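PDB 7ADK: lipoprotein from Mycoplasma mycoides subsp. capri, which probably acts as a surface-anchored peptidase of the chymotrypsin-like PA clan, consistent with a role in cleaving host immunoglobulins. Local coordinates for residues I506-D511 with Y727-K732; S529-A534 with K739-G744. All coordinates share one frame; numbering follows the deposited sequence.

Contact 1 of 2, residues I506-D511 with Y727-K732; sequences IFHATD and YSLKDK
One leucine side chain alone bridges two backbones whose nearest CA atoms, those of Thr-510 and Leu-729, stay 9.2 Å apart: Leu-729 sets CD2 over one face of the His-508 imidazole, a CH-pi contact with CD2 3.9 Å from the ring centroid and 23° off the normal. The methyl is shifted toward the rim, with its shortest approach, 3.6 Å, to His-508 ND1. The second branch of the leucine also counts, since Leu-729 CD1 stands 4.0 Å from His-508 CE1. CG anti to the backbone N (chi1 -179°) points the fork of Leu-729 at the other segment, where CD2 also meets Thr-510 CG2 at 4.0 Å. Each residue type suits its place: leucine offers two methyls at the end of a short reach, threonine turns its methyl to CD2, and histidine offers a ring face to the leucine while its nitrogen ND1 takes part in a hydrogen bond. The partner of His-508 ND1 is Ser-449 OG, which Tyr-727 OH also engages. Just before the histidine, Ile-506 and Phe-507 form a classic beta bulge against Ile-542. The contact thus lies between the loop that leaves strand 503-507, itself paired with strand 541-546 in one sheet, and strand 727-730, paired with strand 737-747 in the other, while helix 824-831 packs on Ile-506 and Phe-507.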
# COMPACT_ATOMS: atom_id res chain seq x y z
N ILE B 506 28.58 14.72 -14.52
CA ILE B 506 29.37 15.18 -15.67
C ILE B 506 28.83 16.44 -16.36
O ILE B 506 29.62 17.27 -16.80
CB ILE B 506 29.57 14.00 -16.64
CG1 ILE B 506 30.89 13.36 -16.23
CG2 ILE B 506 29.55 14.35 -18.11
CD1 ILE B 506 31.37 12.26 -17.13
N PHE B 507 27.51 16.62 -16.42
CA PHE B 507 26.87 17.80 -16.99
C PHE B 507 25.78 18.30 -16.03
O PHE B 507 25.09 17.47 -15.45
CB PHE B 507 26.34 17.45 -18.38
CG PHE B 507 25.62 18.56 -19.13
CD1 PHE B 507 26.23 19.81 -19.31
CD2 PHE B 507 24.33 18.36 -19.65
CE1 PHE B 507 25.55 20.86 -19.95
CE2 PHE B 507 23.66 19.40 -20.31
CZ PHE B 507 24.26 20.66 -20.45
N HIS B 508 25.64 19.61 -15.84
CA HIS B 508 24.71 20.22 -14.86
C HIS B 508 23.72 21.24 -15.44
O HIS B 508 22.97 21.83 -14.67
CB HIS B 508 25.52 20.81 -13.69
CG HIS B 508 25.59 19.97 -12.47
ND1 HIS B 508 24.56 19.71 -11.61
CD2 HIS B 508 26.71 19.42 -11.93
CE1 HIS B 508 25.04 19.03 -10.57
NE2 HIS B 508 26.34 18.84 -10.75
N ALA B 509 23.73 21.49 -16.76
CA ALA B 509 22.80 22.44 -17.42
C ALA B 509 22.70 23.83 -16.74
O ALA B 509 21.64 24.45 -16.72
CB ALA B 509 21.44 21.79 -17.67
N THR B 510 23.81 24.33 -16.21
CA THR B 510 23.91 25.67 -15.62
C THR B 510 24.38 26.68 -16.65
O THR B 510 25.35 26.46 -17.38
CB THR B 510 24.87 25.70 -14.43
OG1 THR B 510 26.08 25.05 -14.73
CG2 THR B 510 24.26 25.06 -13.20
N ASP B 511 23.69 27.82 -16.72
CA ASP B 511 24.11 29.01 -17.47
C ASP B 511 24.41 28.77 -18.96
O ASP B 511 25.23 29.43 -19.59
CB ASP B 511 25.19 29.74 -16.69
CG ASP B 511 25.12 31.26 -16.80
OD1 ASP B 511 24.06 31.81 -17.15
OD2 ASP B 511 26.13 31.91 -16.53
N TYR B 727 17.55 28.62 -6.13
CA TYR B 727 18.37 27.41 -6.12
C TYR B 727 19.88 27.68 -6.09
O TYR B 727 20.42 28.37 -6.95
CB TYR B 727 17.98 26.55 -7.32
CG TYR B 727 18.91 25.41 -7.62
CD1 TYR B 727 18.79 24.19 -6.93
CD2 TYR B 727 19.89 25.56 -8.61
CE1 TYR B 727 19.62 23.11 -7.28
CE2 TYR B 727 20.70 24.48 -8.98
CZ TYR B 727 20.56 23.24 -8.32
OH TYR B 727 21.33 22.20 -8.69
N SER B 728 20.58 27.08 -5.13
CA SER B 728 22.05 27.10 -5.01
C SER B 728 22.67 25.78 -5.44
O SER B 728 22.26 24.71 -4.99
CB SER B 728 22.47 27.38 -3.57
OG SER B 728 22.02 28.64 -3.17
N LEU B 729 23.74 25.85 -6.23
CA LEU B 729 24.59 24.71 -6.54
C LEU B 729 26.05 25.04 -6.23
O LEU B 729 26.59 26.06 -6.64
CB LEU B 729 24.35 24.29 -7.99
CG LEU B 729 25.16 23.08 -8.46
CD1 LEU B 729 24.82 21.82 -7.69
CD2 LEU B 729 24.88 22.84 -9.93
N LYS B 730 26.70 24.14 -5.49
CA LYS B 730 28.12 24.20 -5.16
C LYS B 730 28.95 23.77 -6.37
O LYS B 730 28.81 22.65 -6.85
CB LYS B 730 28.37 23.36 -3.90
CG LYS B 730 29.67 23.65 -3.17
CD LYS B 730 29.70 23.04 -1.78
CE LYS B 730 30.93 23.45 -0.98
NZ LYS B 730 30.85 23.05 0.43
N ASP B 731 29.81 24.64 -6.87
CA ASP B 731 30.70 24.35 -7.99
C ASP B 731 32.00 23.67 -7.52
O ASP B 731 32.46 23.90 -6.41
CB ASP B 731 30.96 25.63 -8.78
CG ASP B 731 31.74 25.43 -10.07
OD1 ASP B 731 32.38 26.39 -10.53
OD2 ASP B 731 31.70 24.32 -10.65
N LYS B 732 32.60 22.84 -8.37
CA LYS B 732 33.85 22.13 -8.08
C LYS B 732 35.08 23.05 -8.22
O LYS B 732 34.96 24.27 -8.26
CB LYS B 732 33.87 20.83 -8.91
CG LYS B 732 32.90 19.81 -8.29
CD LYS B 732 32.97 18.43 -8.93
CE LYS B 732 32.09 17.41 -8.22
NZ LYS B 732 32.60 16.99 -6.92

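Contact 2 of 2, residues S529-A534 with K739-G744; sequences SKYNGA and KYFNYG
Phe-741 drives the CZ corner of its ring against one face of Tyr-531, giving a T-shaped (edge-to-face) stack at the start of a parallel strand pairing in one sheet of what is probably the PA-clan protease fold. The planes meet at 71° with centroids 5.4 Å apart, and Phe-741 CZ lies 3.7 Å from Tyr-531 CG, off the ring centre. On the opposite face of the tyrosine, the aliphatic CG of Lys-530 sits over the ring centre. Large flat side chains suit this spot because one ring supplies a broad face and the other a C-H edge; Leu-242 touches Phe-741 and Val-244 touches Tyr-531. Past the tyrosine the loop turns at Gly-533, which has a phi of 72°, a region that residues with a side chain enter less readily, and Lys-521 NZ donates hydrogen bonds to the carbonyl oxygens of Tyr-531 and Ala-534. Gly-535 then forms backbone hydrogen bonds with both Lys-739 and Phe-741. Alanine is small enough to lie close against the strand here: Ala-534 CB is 4.2 Å from Phe-741 CE2 and also 4.2 Å from Lys-739 CB, while Ala-534 CA makes a C-H...O contact of 3.2 Å to Lys-739 O.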
# COMPACT_ATOMS: atom_id res chain seq x y z
N SER B 529 20.19 44.63 -8.24
CA SER B 529 20.86 45.03 -7.00
C SER B 529 20.87 43.88 -5.97
O SER B 529 21.93 43.58 -5.41
CB SER B 529 20.21 46.28 -6.42
OG SER B 529 18.83 46.10 -6.19
N LYS B 530 19.74 43.20 -5.75
CA LYS B 530 19.65 42.03 -4.86
C LYS B 530 20.19 40.75 -5.50
O LYS B 530 21.05 40.09 -4.93
CB LYS B 530 18.20 41.86 -4.37
CG LYS B 530 18.11 40.73 -3.34
CD LYS B 530 16.71 40.59 -2.74
CE LYS B 530 16.70 39.42 -1.76
NZ LYS B 530 15.38 39.19 -1.14
N TYR B 531 19.71 40.40 -6.69
CA TYR B 531 20.06 39.16 -7.41
C TYR B 531 21.34 39.29 -8.26
O TYR B 531 21.44 38.76 -9.37
CB TYR B 531 18.84 38.68 -8.18
CG TYR B 531 17.63 38.50 -7.29
CD1 TYR B 531 17.63 37.48 -6.32
CD2 TYR B 531 16.52 39.36 -7.42
CE1 TYR B 531 16.53 37.34 -5.46
CE2 TYR B 531 15.41 39.20 -6.57
CZ TYR B 531 15.41 38.19 -5.59
OH TYR B 531 14.35 38.04 -4.77
N ASN B 532 22.33 40.03 -7.74
CA ASN B 532 23.66 40.15 -8.31
C ASN B 532 24.36 38.78 -8.35
O ASN B 532 24.22 37.96 -7.44
CB ASN B 532 24.44 41.17 -7.48
CG ASN B 532 25.80 41.50 -8.08
OD1 ASN B 532 25.97 41.63 -9.28
ND2 ASN B 532 26.81 41.61 -7.26
N GLY B 533 25.12 38.51 -9.41
CA GLY B 533 25.88 37.27 -9.62
C GLY B 533 25.05 36.02 -9.93
O GLY B 533 25.57 35.14 -10.61
N ALA B 534 23.78 35.95 -9.53
CA ALA B 534 22.87 34.84 -9.81
C ALA B 534 22.71 34.59 -11.31
O ALA B 534 22.52 35.53 -12.09
CB ALA B 534 21.53 35.11 -9.14
N LYS B 739 24.03 30.89 -7.09
CA LYS B 739 22.56 30.90 -7.14
C LYS B 739 22.07 30.97 -8.59
O LYS B 739 22.70 31.63 -9.41
CB LYS B 739 21.99 32.07 -6.33
CG LYS B 739 22.41 32.06 -4.86
CD LYS B 739 21.83 33.25 -4.09
CE LYS B 739 22.51 33.39 -2.73
NZ LYS B 739 21.97 34.49 -1.92
N TYR B 740 20.95 30.33 -8.92
CA TYR B 740 20.41 30.30 -10.27
C TYR B 740 18.87 30.33 -10.30
O TYR B 740 18.22 29.62 -9.54
CB TYR B 740 20.90 29.04 -11.00
CG TYR B 740 22.39 28.75 -11.05
CD1 TYR B 740 23.14 29.05 -12.20
CD2 TYR B 740 23.02 28.10 -9.98
CE1 TYR B 740 24.50 28.71 -12.28
CE2 TYR B 740 24.38 27.76 -10.05
CZ TYR B 740 25.12 28.04 -11.21
OH TYR B 740 26.42 27.66 -11.34
N PHE B 741 18.28 31.13 -11.18
CA PHE B 741 16.85 31.07 -11.49
C PHE B 741 16.51 29.92 -12.45
O PHE B 741 17.27 29.62 -13.37
CB PHE B 741 16.39 32.37 -12.14
CG PHE B 741 16.46 33.57 -11.24
CD1 PHE B 741 15.50 33.76 -10.24
CD2 PHE B 741 17.52 34.49 -11.38
CE1 PHE B 741 15.56 34.87 -9.40
CE2 PHE B 741 17.58 35.61 -10.54
CZ PHE B 741 16.60 35.80 -9.55
N ASN B 742 15.32 29.34 -12.32
CA ASN B 742 14.80 28.36 -13.28
C ASN B 742 14.48 29.03 -14.63
O ASN B 742 13.82 30.06 -14.71
CB ASN B 742 13.55 27.69 -12.69
CG ASN B 742 13.82 26.42 -11.91
OD1 ASN B 742 13.61 25.33 -12.40
ND2 ASN B 742 14.24 26.50 -10.67
N TYR B 743 14.92 28.41 -15.72
CA TYR B 743 14.85 28.88 -17.10
C TYR B 743 14.62 27.74 -18.11
O TYR B 743 14.95 26.58 -17.86
CB TYR B 743 16.15 29.63 -17.40
CG TYR B 743 16.27 30.08 -18.84
CD1 TYR B 743 15.60 31.22 -19.30
CD2 TYR B 743 16.97 29.29 -19.76
CE1 TYR B 743 15.62 31.58 -20.65
CE2 TYR B 743 16.98 29.62 -21.11
CZ TYR B 743 16.33 30.78 -21.56
OH TYR B 743 16.44 31.15 -22.85
N GLY B 744 14.09 28.07 -19.28
CA GLY B 744 13.93 27.18 -20.43
C GLY B 744 12.48 26.88 -20.80
O GLY B 744 11.55 27.35 -20.15

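In the fold
Centres of contacts 1 and 2 lie about 13 Å apart, on the same side of the chain's centre. Their segments alternate along the chain: 506-511, 529-534, 727-732, then 739-744. Strands 727-730 and 737-747 follow one another and pair antiparallel in the mixed sheet, so the contacts are physically joined, with Tyr-727 O and Tyr-740 N 2.8 Å apart in a probable hydrogen bond. The chain leaves strand 503-507 of the antiparallel sheet, passes through 506-511 and 529-534 to join the mixed sheet as strand 535-537, parallel to 737-747, then returns as strand 541-546. Both contacts therefore lie where the two sheets meet, consistent with the two-barrel architecture of PA-clan peptidases.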